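Local coordinates for sporozoite-specific SAG protein (Toxoplasma gondii, PDB 2WNK) that is a SAG2-related surface antigen of the sporozoite stage, probably displayed on the parasite surface as a pair of linked SRS domains, at residues S65-Q70 with F82-A88. Residues are numbered along the deposited sequence; the frame is centred on the assembly and turned at random.
Sequences SASLAQ and FTLTVDA
An antiparallel β-hairpin in the first SRS domain pairs S67 with T85 and A69 with T83 by reciprocal backbone hydrogen bonds. T85 N reaches S67 O at 2.8 Å with an N-H...O angle of 165°, and A69 N meets T83 O at 2.8 Å. S65 O receives D87 N at 2.8 Å and, more weakly, A88 N, so one carbonyl takes two backbone N-H groups. A66, L68 and Q70 share one face with F82, L84 and V86. There L68 and L84 cross at about a right angle; with L68 CG anti to the backbone N (chi1 -170°), CD1 is carried over towards the other strand and lies 3.9 Å from L84 CB. The extended Q70 chain runs alongside F82, with NE2 at the ring edge, 3.4 Å from CE2, and the amide turned 64° from the ring plane. On the other face, a water donates to T83 O (2.8 Å) and bonds T85 OG1, with a weak third link to S67 OG. F82 also meets the ring of F26 in strand 22-28, which pairs with the far edge of strand 80-86. The hairpin thus completes a three-stranded antiparallel sheet, with one largely apolar face and one more polar, in the β-rich SRS fold.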
loop_
_atom_site.group_PDB
_atom_site.type_symbol
_atom_site.label_atom_id
_atom_site.label_comp_id
_atom_site.label_asym_id
_atom_site.label_seq_id
_atom_site.Cartn_x
_atom_site.Cartn_y
_atom_site.Cartn_z
ATOM N N SER A 65 -3.994 -7.890 -10.951
ATOM C CA SER A 65 -4.060 -6.562 -11.550
ATOM C C SER A 65 -2.745 -5.815 -11.325
ATOM O O SER A 65 -2.627 -4.985 -10.443
ATOM C CB SER A 65 -5.273 -5.751 -11.048
ATOM O OG SER A 65 -5.493 -5.939 -9.665
ATOM N N ALA A 66 -1.746 -6.171 -12.115
ATOM C CA ALA A 66 -0.418 -5.614 -11.972
ATOM C C ALA A 66 0.188 -5.554 -13.366
ATOM O O ALA A 66 -0.308 -6.197 -14.290
ATOM C CB ALA A 66 0.410 -6.495 -11.086
ATOM N N SER A 67 1.245 -4.771 -13.512
ATOM C CA SER A 67 1.971 -4.738 -14.760
ATOM C C SER A 67 3.434 -4.425 -14.506
ATOM O O SER A 67 3.747 -3.748 -13.537
ATOM C CB SER A 67 1.365 -3.655 -15.661
ATOM O OG SER A 67 1.451 -2.399 -15.018
ATOM N N LEU A 68 4.309 -4.917 -15.393
ATOM C CA LEU A 68 5.725 -4.601 -15.382
ATOM C C LEU A 68 6.059 -3.897 -16.695
ATOM O O LEU A 68 5.752 -4.429 -17.771
ATOM C CB LEU A 68 6.569 -5.887 -15.332
ATOM C CG LEU A 68 8.072 -5.793 -15.074
ATOM C CD1 LEU A 68 8.431 -5.301 -13.643
ATOM C CD2 LEU A 68 8.671 -7.169 -15.331
ATOM N N ALA A 69 6.712 -2.741 -16.592
ATOM C CA ALA A 69 7.238 -2.010 -17.763
ATOM C C ALA A 69 8.756 -2.062 -17.760
ATOM O O ALA A 69 9.375 -2.225 -16.714
ATOM C CB ALA A 69 6.765 -0.564 -17.755
ATOM N N GLN A 70 9.346 -1.926 -18.947
ATOM C CA GLN A 70 10.790 -1.953 -19.118
ATOM C C GLN A 70 11.205 -0.737 -19.921
ATOM O O GLN A 70 10.516 -0.362 -20.864
ATOM C CB GLN A 70 11.189 -3.192 -19.911
ATOM C CG GLN A 70 12.684 -3.314 -20.154
ATOM C CD GLN A 70 13.051 -4.470 -21.103
ATOM O OE1 GLN A 70 12.915 -4.355 -22.320
ATOM N NE2 GLN A 70 13.547 -5.561 -20.550
ATOM N N PHE A 82 13.089 -1.091 -14.654
ATOM C CA PHE A 82 11.820 -1.785 -14.596
ATOM C C PHE A 82 10.869 -1.107 -13.629
ATOM O O PHE A 82 11.305 -0.622 -12.580
ATOM C CB PHE A 82 12.039 -3.238 -14.162
ATOM C CG PHE A 82 12.848 -3.997 -15.141
ATOM C CD1 PHE A 82 14.240 -4.050 -15.028
ATOM C CD2 PHE A 82 12.242 -4.526 -16.261
ATOM C CE1 PHE A 82 14.991 -4.687 -16.004
ATOM C CE2 PHE A 82 12.995 -5.165 -17.227
ATOM C CZ PHE A 82 14.368 -5.245 -17.100
ATOM N N THR A 83 9.579 -1.165 -13.953
ATOM C CA THR A 83 8.525 -0.565 -13.113
ATOM C C THR A 83 7.422 -1.584 -12.912
ATOM O O THR A 83 6.775 -1.989 -13.867
ATOM C CB THR A 83 7.949 0.718 -13.790
ATOM O OG1 THR A 83 9.027 1.603 -14.059
ATOM C CG2 THR A 83 6.971 1.433 -12.872
ATOM N N LEU A 84 7.202 -2.003 -11.666
ATOM C CA LEU A 84 6.144 -2.935 -11.375
ATOM C C LEU A 84 5.060 -2.120 -10.703
ATOM O O LEU A 84 5.295 -1.512 -9.650
ATOM C CB LEU A 84 6.606 -4.040 -10.414
ATOM C CG LEU A 84 5.430 -4.962 -10.041
ATOM C CD1 LEU A 84 5.165 -5.939 -11.203
ATOM C CD2 LEU A 84 5.670 -5.714 -8.682
ATOM N N THR A 85 3.885 -2.095 -11.331
ATOM C CA THR A 85 2.732 -1.426 -10.769
ATOM C C THR A 85 1.747 -2.450 -10.267
ATOM O O THR A 85 1.425 -3.396 -10.980
ATOM C CB THR A 85 2.033 -0.599 -11.841
ATOM O OG1 THR A 85 2.924 0.428 -12.271
ATOM C CG2 THR A 85 0.766 0.062 -11.270
ATOM N N VAL A 86 1.291 -2.291 -9.024
ATOM C CA VAL A 86 0.304 -3.198 -8.449
ATOM C C VAL A 86 -0.999 -2.435 -8.195
ATOM O O VAL A 86 -1.132 -1.734 -7.185
ATOM C CB VAL A 86 0.805 -3.836 -7.150
ATOM C CG1 VAL A 86 -0.216 -4.834 -6.642
ATOM C CG2 VAL A 86 2.154 -4.533 -7.392
ATOM N N ASP A 87 -1.942 -2.605 -9.120
ATOM C CA ASP A 87 -3.186 -1.834 -9.191
ATOM C C ASP A 87 -4.149 -2.238 -8.064
ATOM O O ASP A 87 -4.841 -1.396 -7.491
ATOM C CB ASP A 87 -3.861 -2.032 -10.575
ATOM C CG ASP A 87 -3.039 -1.438 -11.743
ATOM O OD1 ASP A 87 -2.638 -0.268 -11.653
ATOM O OD2 ASP A 87 -2.780 -2.145 -12.751
ATOM N N ALA A 88 -4.205 -3.532 -7.757
ATOM C CA ALA A 88 -5.015 -4.017 -6.641
ATOM C C ALA A 88 -4.185 -5.018 -5.862
ATOM O O ALA A 88 -3.460 -5.816 -6.471
ATOM C CB ALA A 88 -6.315 -4.666 -7.143
HETATM O O HOH W 1 4.385 -0.665 -14.561
#